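Local coordinates for protein DyP2 (Amycolatopsis sp. ATCC 39116, PDB 4G2C) that acts as a multifunctional haem dye peroxidase from a lignin-reactive bacterium, oxidising dyes and probably lignin-related compounds, and also carries a manganese site, at residues T44-T49 and P263-G268; P56-A61 and M406-N411; G89-A94 and L115-T120; P224-E229 and E251-P256. All blocks are in the same frame, centred on the assembly; numbering follows the deposited sequence.

Contact 1. Residues T44-T49 and P263-G268; sequences TGEAAT and PTVHFG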
loop_
_atom_site.group_PDB
_atom_site.type_symbol
_atom_site.label_atom_id
_atom_site.label_comp_id
_atom_site.label_asym_id
_atom_site.label_seq_id
_atom_site.Cartn_x
_atom_site.Cartn_y
_atom_site.Cartn_z
ATOM N N THR A 44 2.796 8.712 -27.447
ATOM C CA THR A 44 2.603 8.102 -28.764
ATOM C C THR A 44 3.395 6.808 -28.901
ATOM O O THR A 44 4.082 6.375 -27.967
ATOM C CB THR A 44 2.998 9.048 -29.938
ATOM O OG1 THR A 44 4.420 9.255 -29.950
ATOM C CG2 THR A 44 2.261 10.387 -29.855
ATOM N N GLY A 45 3.279 6.196 -30.077
ATOM C CA GLY A 45 3.990 4.973 -30.389
ATOM C C GLY A 45 3.873 3.948 -29.284
ATOM O O GLY A 45 2.787 3.698 -28.748
ATOM N N GLU A 46 5.004 3.356 -28.935
ATOM C CA GLU A 46 5.014 2.228 -28.021
ATOM C C GLU A 46 4.410 2.586 -26.664
ATOM O O GLU A 46 3.670 1.793 -26.085
ATOM C CB GLU A 46 6.439 1.691 -27.874
ATOM C CG GLU A 46 7.000 1.204 -29.205
ATOM C CD GLU A 46 8.459 0.790 -29.125
ATOM O OE1 GLU A 46 9.152 1.182 -28.153
ATOM O OE2 GLU A 46 8.909 0.068 -30.043
ATOM N N ALA A 47 4.711 3.787 -26.170
ATOM C CA ALA A 47 4.196 4.214 -24.882
ATOM C C ALA A 47 2.676 4.220 -24.899
ATOM O O ALA A 47 2.041 3.838 -23.921
ATOM C CB ALA A 47 4.744 5.595 -24.493
ATOM N N ALA A 48 2.095 4.664 -26.006
ATOM C CA ALA A 48 0.642 4.685 -26.152
ATOM C C ALA A 48 0.075 3.260 -26.188
ATOM O O ALA A 48 -0.954 2.964 -25.582
ATOM C CB ALA A 48 0.255 5.448 -27.407
ATOM N N THR A 49 0.759 2.380 -26.900
ATOM C CA THR A 49 0.381 0.980 -26.940
ATOM C C THR A 49 0.422 0.388 -25.527
ATOM O O THR A 49 -0.494 -0.317 -25.104
ATOM C CB THR A 49 1.335 0.191 -27.868
ATOM O OG1 THR A 49 1.381 0.826 -29.153
ATOM C CG2 THR A 49 0.878 -1.256 -28.037
ATOM N N PRO A 263 6.893 -8.087 -25.319
ATOM C CA PRO A 263 7.331 -7.487 -24.058
ATOM C C PRO A 263 7.895 -6.084 -24.229
ATOM O O PRO A 263 8.113 -5.415 -23.227
ATOM C CB PRO A 263 8.420 -8.450 -23.570
ATOM C CG PRO A 263 8.039 -9.767 -24.189
ATOM C CD PRO A 263 7.498 -9.411 -25.542
ATOM N N THR A 264 8.110 -5.627 -25.458
ATOM C CA THR A 264 8.604 -4.266 -25.634
ATOM C C THR A 264 7.483 -3.237 -25.467
ATOM O O THR A 264 7.751 -2.044 -25.342
ATOM C CB THR A 264 9.322 -4.069 -26.992
ATOM O OG1 THR A 264 8.386 -4.224 -28.071
ATOM C CG2 THR A 264 10.429 -5.091 -27.145
ATOM N N VAL A 265 6.234 -3.705 -25.456
ATOM C CA VAL A 265 5.085 -2.810 -25.304
ATOM C C VAL A 265 4.025 -3.378 -24.362
ATOM O O VAL A 265 3.060 -2.695 -23.991
ATOM C CB VAL A 265 4.413 -2.485 -26.664
ATOM C CG1 VAL A 265 5.426 -1.881 -27.633
ATOM C CG2 VAL A 265 3.751 -3.729 -27.261
ATOM N N HIS A 266 4.206 -4.634 -23.987
ATOM C CA HIS A 266 3.272 -5.308 -23.110
ATOM C C HIS A 266 3.858 -5.433 -21.711
ATOM O O HIS A 266 4.836 -6.153 -21.498
ATOM C CB HIS A 266 2.925 -6.660 -23.703
ATOM C CG HIS A 266 2.208 -6.554 -25.010
ATOM N ND1 HIS A 266 2.229 -7.553 -25.959
ATOM C CD2 HIS A 266 1.448 -5.558 -25.528
ATOM C CE1 HIS A 266 1.513 -7.177 -27.004
ATOM N NE2 HIS A 266 1.027 -5.970 -26.767
ATOM N N PHE A 267 3.251 -4.721 -20.764
ATOM C CA PHE A 267 3.826 -4.568 -19.428
ATOM C C PHE A 267 2.925 -5.029 -18.290
ATOM O O PHE A 267 1.700 -4.957 -18.377
ATOM C CB PHE A 267 4.231 -3.108 -19.190
ATOM C CG PHE A 267 5.472 -2.702 -19.930
ATOM C CD1 PHE A 267 5.412 -2.369 -21.280
ATOM C CD2 PHE A 267 6.701 -2.661 -19.278
ATOM C CE1 PHE A 267 6.554 -1.992 -21.973
ATOM C CE2 PHE A 267 7.852 -2.294 -19.959
ATOM C CZ PHE A 267 7.781 -1.955 -21.312
ATOM N N GLY A 268 3.553 -5.469 -17.203
ATOM C CA GLY A 268 2.827 -5.807 -15.993
ATOM C C GLY A 268 3.506 -5.272 -14.742
ATOM O O GLY A 268 4.419 -4.447 -14.820
HETATM O O HOH W 1 9.679 -2.380 -30.021
#
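Glu46 and Thr49, three residues apart on helix 45-53, meet Val265 in the loop that runs into strand 267-278, so a surface helix is laid against the approach to the sheet. Both methyls of Val265 are used. CG1, set anti to the carbonyl carbon by chi1 of -57°, reaches the aliphatic base of Glu46, with Val265 CG1 3.7 Å from Glu46 CB, the two side chains crossing at about a right angle. CG2 turns to the other helix residue, Val265 CG2 lying 3.9 Å from Thr49 CG2, and the same methyl sits 3.3 Å above the plane of the His266 ring, offset toward its rim.

One rotation of Thr49 (chi1 -53°) puts CG2 against Val265 and turns OG1 back to its own helix, where Thr49 OG1 donates to Gly45 O at 3.2 Å from above the carbonyl plane; Gly45 O also takes the Thr49 N-H. A serine here would keep the hydroxyl but would probably leave Val265 CG2 without its methyl partner and open a small gap beside the helix. Further out, a water gives hydrogen bonds to Glu46 OE2 (2.6 Å) and to Thr264 OG1 (3.0 Å), whose hydroxyl also pairs with Asp262 OD1. The join is therefore apolar at its heart and water-bridged at its polar end, and no direct hydrogen bond links the two segments.

Contact 2. Residues P56-A61 and M406-N411; sequences PNILKA and MAFNSN. With ACT (acetate ion), chain X.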
loop_
_atom_site.group_PDB
_atom_site.type_symbol
_atom_site.label_atom_id
_atom_site.label_comp_id
_atom_site.label_asym_id
_atom_site.label_seq_id
_atom_site.Cartn_x
_atom_site.Cartn_y
_atom_site.Cartn_z
ATOM N N PRO A 56 -5.597 -1.255 -15.293
ATOM C CA PRO A 56 -5.850 -0.138 -14.375
ATOM C C PRO A 56 -5.278 -0.416 -12.975
ATOM O O PRO A 56 -4.879 -1.548 -12.658
ATOM C CB PRO A 56 -7.384 -0.098 -14.282
ATOM C CG PRO A 56 -7.882 -0.854 -15.464
ATOM C CD PRO A 56 -6.848 -1.893 -15.741
ATOM N N ASN A 57 -5.258 0.627 -12.149
ATOM C CA ASN A 57 -4.880 0.539 -10.740
ATOM C C ASN A 57 -3.365 0.519 -10.523
ATOM O O ASN A 57 -2.898 0.566 -9.387
ATOM C CB ASN A 57 -5.559 -0.656 -10.049
ATOM C CG ASN A 57 -5.572 -0.528 -8.526
ATOM O OD1 ASN A 57 -5.699 0.574 -7.974
ATOM N ND2 ASN A 57 -5.434 -1.649 -7.841
ATOM N N ILE A 58 -2.598 0.468 -11.614
ATOM C CA ILE A 58 -1.157 0.337 -11.485
ATOM C C ILE A 58 -0.462 1.702 -11.520
ATOM O O ILE A 58 0.092 2.132 -10.522
ATOM C CB ILE A 58 -0.564 -0.646 -12.529
ATOM C CG1 ILE A 58 -1.111 -2.064 -12.300
ATOM C CG2 ILE A 58 0.952 -0.666 -12.429
ATOM C CD1 ILE A 58 -0.908 -3.037 -13.486
ATOM N N LEU A 59 -0.499 2.378 -12.662
ATOM C CA LEU A 59 0.097 3.714 -12.776
ATOM C C LEU A 59 -0.724 4.777 -12.022
ATOM O O LEU A 59 -0.229 5.862 -11.711
ATOM C CB LEU A 59 0.270 4.121 -14.247
ATOM C CG LEU A 59 1.288 3.421 -15.152
ATOM C CD1 LEU A 59 1.158 3.931 -16.571
ATOM C CD2 LEU A 59 2.747 3.599 -14.670
ATOM N N LYS A 60 -1.973 4.450 -11.725
ATOM C CA LYS A 60 -2.884 5.369 -11.045
ATOM C C LYS A 60 -3.939 4.535 -10.321
ATOM O O LYS A 60 -4.608 3.723 -10.947
ATOM C CB LYS A 60 -3.573 6.244 -12.089
ATOM C CG LYS A 60 -4.732 7.083 -11.562
ATOM C CD LYS A 60 -4.251 8.458 -11.254
ATOM C CE LYS A 60 -5.327 9.319 -10.646
ATOM N NZ LYS A 60 -4.669 10.335 -9.786
ATOM N N ALA A 61 -4.094 4.725 -9.015
ATOM C CA ALA A 61 -5.020 3.896 -8.238
ATOM C C ALA A 61 -6.448 3.911 -8.806
ATOM O O ALA A 61 -6.870 4.892 -9.395
ATOM C CB ALA A 61 -5.026 4.334 -6.772
ATOM N N MET A 406 -2.066 -3.653 -0.033
ATOM C CA MET A 406 -1.758 -3.995 -1.424
ATOM C C MET A 406 -0.753 -3.010 -2.002
ATOM O O MET A 406 -0.796 -1.827 -1.670
ATOM C CB MET A 406 -3.045 -4.021 -2.258
ATOM C CG MET A 406 -3.996 -5.137 -1.837
ATOM S SD MET A 406 -5.507 -5.206 -2.795
ATOM C CE MET A 406 -6.544 -4.151 -1.772
ATOM N N ALA A 407 0.152 -3.492 -2.859
ATOM C CA ALA A 407 1.134 -2.619 -3.518
ATOM C C ALA A 407 1.643 -3.219 -4.822
ATOM O O ALA A 407 1.733 -4.434 -4.956
ATOM C CB ALA A 407 2.303 -2.319 -2.587
ATOM N N PHE A 408 1.958 -2.355 -5.784
ATOM C CA PHE A 408 2.634 -2.774 -6.999
ATOM C C PHE A 408 4.114 -2.426 -6.888
ATOM O O PHE A 408 4.462 -1.328 -6.443
ATOM C CB PHE A 408 2.011 -2.110 -8.226
ATOM C CG PHE A 408 0.659 -2.654 -8.581
ATOM C CD1 PHE A 408 0.526 -3.947 -9.078
ATOM C CD2 PHE A 408 -0.478 -1.887 -8.406
ATOM C CE1 PHE A 408 -0.719 -4.467 -9.405
ATOM C CE2 PHE A 408 -1.720 -2.394 -8.733
ATOM C CZ PHE A 408 -1.843 -3.695 -9.238
ATOM N N ASN A 409 4.962 -3.396 -7.238
ATOM C CA ASN A 409 6.415 -3.260 -7.274
ATOM C C ASN A 409 6.934 -3.747 -8.625
ATOM O O ASN A 409 6.395 -4.712 -9.206
ATOM C CB ASN A 409 7.089 -4.162 -6.244
ATOM C CG ASN A 409 6.766 -3.799 -4.815
ATOM O OD1 ASN A 409 7.229 -4.483 -3.909
ATOM N ND2 ASN A 409 5.987 -2.730 -4.596
ATOM N N SER A 410 8.002 -3.122 -9.110
ATOM C CA SER A 410 8.720 -3.685 -10.251
ATOM C C SER A 410 9.796 -4.648 -9.758
ATOM O O SER A 410 10.342 -5.424 -10.523
ATOM C CB SER A 410 9.327 -2.585 -11.121
ATOM O OG SER A 410 10.245 -1.798 -10.390
ATOM N N ASN A 411 10.085 -4.596 -8.465
ATOM C CA ASN A 411 11.109 -5.443 -7.855
ATOM C C ASN A 411 10.721 -5.651 -6.393
ATOM O O ASN A 411 10.933 -4.777 -5.554
ATOM C CB ASN A 411 12.490 -4.781 -7.960
ATOM C CG ASN A 411 13.608 -5.610 -7.313
ATOM O OD1 ASN A 411 13.398 -6.300 -6.317
ATOM N ND2 ASN A 411 14.803 -5.525 -7.873
HETATM C C ACT X . -1.756 7.490 -7.678
HETATM O O ACT X . -2.675 6.652 -7.531
HETATM O OXT ACT X . -0.617 7.026 -7.950
HETATM C CH3 ACT X . -2.014 8.963 -7.538
#
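Ile58 lays its CG1 over one face of the Phe408 ring, 3.6 Å from the ring centroid and 14° off the normal, a CH-pi contact in the buried interior. Phe408 belongs to strand 402-409 of the antiparallel sheet that also holds strand 267-278, while Ile58 lies in the loop between helix 45-53 and strand 66-74. With chi1 at -64°, CG1 stands anti to the carbonyl carbon and over the middle of the ring, the side chains crossing at about a right angle. The backbone comes close as well: Asn57 O is 3.3 Å from Phe408 CE2, approaching obliquely, and accepts a hydrogen bond from Arg376 NE. The Asn57 amide plane stands 82° to the ring, with OD1 held by the His62 N-H. Phe271 also meets the ring from within the sheet, the two planes inclined. An alanine in place of Phe408 would probably leave Ile58 CG1 without the ring face it covers and open a gap between loop and strand. Beyond the ring, at the end of the 56-61 loop, Ala61 N donates to an acetate, probably from the crystallisation liquor, its N-H pointing almost straight at acetate O, 2.8 Å away.

Contact 3. Residues G89-A94 and L115-T120; sequences GLMKSA and LGVGLT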
loop_
_atom_site.group_PDB
_atom_site.type_symbol
_atom_site.label_atom_id
_atom_site.label_comp_id
_atom_site.label_asym_id
_atom_site.label_seq_id
_atom_site.Cartn_x
_atom_site.Cartn_y
_atom_site.Cartn_z
ATOM N N GLY A 89 -11.869 -10.163 -21.590
ATOM C CA GLY A 89 -13.013 -9.534 -22.235
ATOM C C GLY A 89 -13.780 -8.554 -21.360
ATOM O O GLY A 89 -14.465 -7.665 -21.862
ATOM N N LEU A 90 -13.676 -8.701 -20.043
ATOM C CA LEU A 90 -14.388 -7.794 -19.141
ATOM C C LEU A 90 -13.504 -6.662 -18.636
ATOM O O LEU A 90 -13.911 -5.882 -17.768
ATOM C CB LEU A 90 -14.963 -8.558 -17.948
ATOM C CG LEU A 90 -15.912 -9.709 -18.315
ATOM C CD1 LEU A 90 -16.379 -10.437 -17.068
ATOM C CD2 LEU A 90 -17.109 -9.208 -19.152
ATOM N N MET A 91 -12.300 -6.564 -19.184
ATOM C CA MET A 91 -11.293 -5.667 -18.624
ATOM C C MET A 91 -11.078 -4.404 -19.444
ATOM O O MET A 91 -11.029 -4.448 -20.669
ATOM C CB MET A 91 -9.972 -6.419 -18.428
ATOM C CG MET A 91 -10.095 -7.559 -17.428
ATOM S SD MET A 91 -8.654 -8.630 -17.323
ATOM C CE MET A 91 -7.471 -7.486 -16.595
ATOM N N LYS A 92 -10.951 -3.275 -18.756
ATOM C CA LYS A 92 -10.597 -2.034 -19.419
ATOM C C LYS A 92 -9.088 -1.774 -19.263
ATOM O O LYS A 92 -8.435 -2.344 -18.380
ATOM C CB LYS A 92 -11.433 -0.888 -18.853
ATOM C CG LYS A 92 -11.159 -0.602 -17.384
ATOM C CD LYS A 92 -12.132 0.419 -16.809
ATOM C CE LYS A 92 -11.721 0.829 -15.400
ATOM N NZ LYS A 92 -12.854 1.422 -14.631
ATOM N N SER A 93 -8.532 -0.924 -20.123
ATOM C CA SER A 93 -7.092 -0.658 -20.103
ATOM C C SER A 93 -6.755 0.496 -19.176
ATOM O O SER A 93 -7.625 1.281 -18.793
ATOM C CB SER A 93 -6.610 -0.282 -21.497
ATOM O OG SER A 93 -7.320 0.863 -21.939
ATOM N N ALA A 94 -5.479 0.614 -18.843
ATOM C CA ALA A 94 -5.011 1.785 -18.126
ATOM C C ALA A 94 -5.555 3.054 -18.776
ATOM O O ALA A 94 -6.108 3.930 -18.089
ATOM C CB ALA A 94 -3.498 1.814 -18.093
ATOM N N LEU A 115 -11.770 -4.469 -12.655
ATOM C CA LEU A 115 -11.491 -5.902 -12.616
ATOM C C LEU A 115 -9.990 -6.110 -12.736
ATOM O O LEU A 115 -9.422 -5.966 -13.818
ATOM C CB LEU A 115 -12.176 -6.620 -13.783
ATOM C CG LEU A 115 -11.765 -8.090 -13.883
ATOM C CD1 LEU A 115 -12.013 -8.752 -12.544
ATOM C CD2 LEU A 115 -12.519 -8.819 -14.986
ATOM N N GLY A 116 -9.341 -6.428 -11.626
ATOM C CA GLY A 116 -7.913 -6.676 -11.646
ATOM C C GLY A 116 -7.628 -8.161 -11.641
ATOM O O GLY A 116 -8.339 -8.929 -11.000
ATOM N N VAL A 117 -6.583 -8.567 -12.350
ATOM C CA VAL A 117 -6.221 -9.965 -12.427
ATOM C C VAL A 117 -4.719 -10.168 -12.159
ATOM O O VAL A 117 -3.864 -9.646 -12.882
ATOM C CB VAL A 117 -6.614 -10.559 -13.806
ATOM C CG1 VAL A 117 -6.141 -12.020 -13.928
ATOM C CG2 VAL A 117 -8.125 -10.452 -14.037
ATOM N N GLY A 118 -4.401 -10.934 -11.119
ATOM C CA GLY A 118 -3.026 -11.319 -10.874
ATOM C C GLY A 118 -2.832 -12.828 -10.858
ATOM O O GLY A 118 -3.736 -13.560 -10.474
ATOM N N LEU A 119 -1.639 -13.275 -11.254
ATOM C CA LEU A 119 -1.240 -14.676 -11.224
ATOM C C LEU A 119 -0.038 -14.919 -10.320
ATOM O O LEU A 119 0.905 -14.132 -10.317
ATOM C CB LEU A 119 -0.875 -15.135 -12.635
ATOM C CG LEU A 119 -1.995 -15.047 -13.667
ATOM C CD1 LEU A 119 -1.437 -15.206 -15.060
ATOM C CD2 LEU A 119 -3.031 -16.104 -13.359
ATOM N N THR A 120 -0.059 -16.026 -9.575
ATOM C CA THR A 120 1.079 -16.403 -8.731
ATOM C C THR A 120 2.048 -17.228 -9.545
ATOM O O THR A 120 1.701 -17.721 -10.617
ATOM C CB THR A 120 0.658 -17.266 -7.527
ATOM O OG1 THR A 120 0.156 -18.528 -8.001
ATOM C CG2 THR A 120 -0.415 -16.556 -6.706
HETATM O O HOH W 2 -9.769 -3.809 -16.148
#
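Between Met91, Leu90 and the pair Leu115 and Val117 the flat groups are peptides alone, for no aromatic ring takes part; a water bridges two of them, accepting from Lys92 N at 2.9 Å and donating to Leu115 O at 3.2 Å. The side-chain contacts are aliphatic or sulfur. Leu115 points its CD2 branch into the loop that joins helices 77-88 and 94-107, where Leu115 CD2 lies 3.7 Å from Met91 CG and 3.8 Å from Leu90 CB. Met91 reaches on to Val117: its chain is extended as far as SD and bends there (chi3 68°), setting Met91 SD 3.8 Å from Val117 CG2 with CE turned toward the strand, 3.7 Å from Leu115 O. It crosses both Leu115 and Val117 at about a right angle. Strand 114-119 is an outermost strand of its sheet in the DyP alpha+beta domain, and Leu487 and Leu490 of helix 487-491 also touch Met91. Lys92 sends NZ to Glu100 in a salt bridge. Across this seam the thioether, the leucines and Val117 therefore meet by dispersion, while the water joins Lys92 N to Leu115 O.

Contact 4. Residues P224-E229 and E251-P256; sequences PLFLTE and EQVLVP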
loop_
_atom_site.group_PDB
_atom_site.type_symbol
_atom_site.label_atom_id
_atom_site.label_comp_id
_atom_site.label_asym_id
_atom_site.label_seq_id
_atom_site.Cartn_x
_atom_site.Cartn_y
_atom_site.Cartn_z
ATOM N N PRO A 224 3.956 7.638 -4.923
ATOM C CA PRO A 224 4.778 7.888 -6.118
ATOM C C PRO A 224 3.882 8.246 -7.305
ATOM O O PRO A 224 2.888 7.563 -7.534
ATOM C CB PRO A 224 5.456 6.536 -6.366
ATOM C CG PRO A 224 4.519 5.521 -5.744
ATOM C CD PRO A 224 3.991 6.224 -4.510
ATOM N N LEU A 225 4.198 9.320 -8.022
ATOM C CA LEU A 225 3.410 9.699 -9.194
ATOM C C LEU A 225 4.165 9.366 -10.485
ATOM O O LEU A 225 5.226 9.931 -10.754
ATOM C CB LEU A 225 3.036 11.185 -9.152
ATOM C CG LEU A 225 2.309 11.631 -7.871
ATOM C CD1 LEU A 225 1.910 13.107 -7.890
ATOM C CD2 LEU A 225 1.085 10.732 -7.630
ATOM N N PHE A 226 3.616 8.445 -11.272
ATOM C CA PHE A 226 4.269 7.991 -12.494
ATOM C C PHE A 226 3.840 8.810 -13.711
ATOM O O PHE A 226 4.465 8.749 -14.759
ATOM C CB PHE A 226 3.982 6.499 -12.727
ATOM C CG PHE A 226 4.258 5.641 -11.531
ATOM C CD1 PHE A 226 5.563 5.318 -11.184
ATOM C CD2 PHE A 226 3.212 5.187 -10.720
ATOM C CE1 PHE A 226 5.828 4.537 -10.062
ATOM C CE2 PHE A 226 3.464 4.402 -9.605
ATOM C CZ PHE A 226 4.779 4.069 -9.275
ATOM N N LEU A 227 2.760 9.562 -13.562
ATOM C CA LEU A 227 2.191 10.337 -14.659
ATOM C C LEU A 227 2.450 11.822 -14.450
ATOM O O LEU A 227 2.256 12.362 -13.351
ATOM C CB LEU A 227 0.684 10.074 -14.777
ATOM C CG LEU A 227 0.354 8.580 -14.893
ATOM C CD1 LEU A 227 -1.153 8.343 -15.028
ATOM C CD2 LEU A 227 1.111 7.965 -16.062
ATOM N N THR A 228 2.900 12.474 -15.510
ATOM C CA THR A 228 3.289 13.869 -15.419
ATOM C C THR A 228 2.078 14.710 -15.076
ATOM O O THR A 228 2.198 15.711 -14.375
ATOM C CB THR A 228 3.913 14.354 -16.741
ATOM O OG1 THR A 228 5.112 13.606 -16.991
ATOM C CG2 THR A 228 4.261 15.824 -16.655
ATOM N N GLU A 229 0.917 14.284 -15.578
ATOM C CA GLU A 229 -0.357 14.957 -15.324
ATOM C C GLU A 229 -0.712 14.882 -13.834
ATOM O O GLU A 229 -1.408 15.749 -13.303
ATOM C CB GLU A 229 -1.494 14.313 -16.148
ATOM C CG GLU A 229 -1.429 14.514 -17.678
ATOM C CD GLU A 229 -0.410 13.620 -18.385
ATOM O OE1 GLU A 229 0.237 12.786 -17.721
ATOM O OE2 GLU A 229 -0.253 13.757 -19.620
ATOM N N GLU A 251 9.945 2.690 -14.557
ATOM C CA GLU A 251 10.667 1.492 -14.111
ATOM C C GLU A 251 10.456 1.188 -12.620
ATOM O O GLU A 251 10.833 0.122 -12.142
ATOM C CB GLU A 251 12.165 1.615 -14.396
ATOM C CG GLU A 251 12.853 2.667 -13.530
ATOM C CD GLU A 251 14.265 2.987 -14.005
ATOM O OE1 GLU A 251 14.819 2.203 -14.803
ATOM O OE2 GLU A 251 14.815 4.023 -13.588
ATOM N N GLN A 252 9.899 2.127 -11.872
ATOM C CA GLN A 252 9.673 1.878 -10.443
ATOM C C GLN A 252 8.383 1.071 -10.179
ATOM O O GLN A 252 8.031 0.817 -9.038
ATOM C CB GLN A 252 9.674 3.181 -9.635
ATOM C CG GLN A 252 9.925 2.956 -8.137
ATOM C CD GLN A 252 10.645 4.115 -7.467
ATOM O OE1 GLN A 252 11.451 4.806 -8.092
ATOM N NE2 GLN A 252 10.349 4.339 -6.193
ATOM N N VAL A 253 7.684 0.673 -11.239
ATOM C CA VAL A 253 6.452 -0.083 -11.073
ATOM C C VAL A 253 6.228 -1.054 -12.227
ATOM O O VAL A 253 5.755 -2.161 -12.016
ATOM C CB VAL A 253 5.226 0.856 -10.884
ATOM C CG1 VAL A 253 4.968 1.684 -12.141
ATOM C CG2 VAL A 253 3.996 0.062 -10.493
ATOM N N LEU A 254 6.592 -0.655 -13.444
ATOM C CA LEU A 254 6.321 -1.491 -14.606
ATOM C C LEU A 254 7.438 -2.487 -14.900
ATOM O O LEU A 254 8.627 -2.199 -14.707
ATOM C CB LEU A 254 6.068 -0.646 -15.842
ATOM C CG LEU A 254 4.873 0.302 -15.803
ATOM C CD1 LEU A 254 4.744 1.043 -17.141
ATOM C CD2 LEU A 254 3.590 -0.466 -15.486
ATOM N N VAL A 255 7.024 -3.648 -15.393
ATOM C CA VAL A 255 7.911 -4.747 -15.749
ATOM C C VAL A 255 7.425 -5.287 -17.097
ATOM O O VAL A 255 6.222 -5.464 -17.297
ATOM C CB VAL A 255 7.793 -5.896 -14.710
ATOM C CG1 VAL A 255 8.753 -6.999 -15.018
ATOM C CG2 VAL A 255 8.009 -5.373 -13.272
ATOM N N PRO A 256 8.354 -5.534 -18.032
ATOM C CA PRO A 256 7.963 -6.178 -19.290
ATOM C C PRO A 256 7.259 -7.491 -18.975
ATOM O O PRO A 256 7.710 -8.221 -18.099
ATOM C CB PRO A 256 9.303 -6.440 -19.985
ATOM C CG PRO A 256 10.267 -5.400 -19.376
ATOM C CD PRO A 256 9.785 -5.172 -17.983
#
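This is a buried CH-pi contact between two loops, Phe226 just ahead of helix 228-237 and Val253 on the way into the short edge strand 255-256. Val253 CG1 sits over one face of the Phe226 ring, 3.6 Å from its centroid and 12° off the normal, so the methyl is close to dead centre. The beta carbon shares the work, with Val253 CB 3.6 Å from Phe226 CZ. What puts the methyl there is chi1 of Val253, 65°, which tucks CG1 between the backbone N and the carbonyl carbon and turns it at the ring. Gln252 meets the same ring differently: its CB lies at the ring edge near the plane, 4.1 Å from Phe226 CE1. Its amide is held elsewhere, NE2 giving hydrogen bonds to the carbonyl oxygens of Leu372 and Arg369.

Leu59 and Ala248 also touch Phe226, and Ile58 touches Val253. The backbone of the second loop is held as well, with Val253 O bonded to Ser269 OG and Gln252 O to Gln415 NE2. No hydrogen bond crosses between 224-229 and 251-256; the ring meets Val253 over a face and Gln252 CB at an edge, which would probably limit its turning. The side chain of Gln252 is about 9 Å from the haem. The pair thus lies in the part of the chain that supplies the haem pocket, with strand 255-256 joining the antiparallel sheet of strand 267-278, consistent with the alpha+beta fold of DyP peroxidases.

How the contacts relate
From the N terminus, contact 1 opens at helix 45-53 and contact 2 follows in the loop after it. Contact 3 opens and closes first, joining the loop at 89-94 to edge strand 114-119, and contact 4 then closes its short loop from 224-229 to 251-256. Contact 1 closes next at 263-268 and contact 2 last, at 406-411, so these two cross, while contacts 3 and 4 lie in series within the span of both. Contacts 1, 2 and 4 share one sheet: Gly268 N approaches Val255 O, and Ser410 OG approaches Glu251 O. Contact 3 ties in the other sheet, touching contact 2 where Pro56 packs on Lys92.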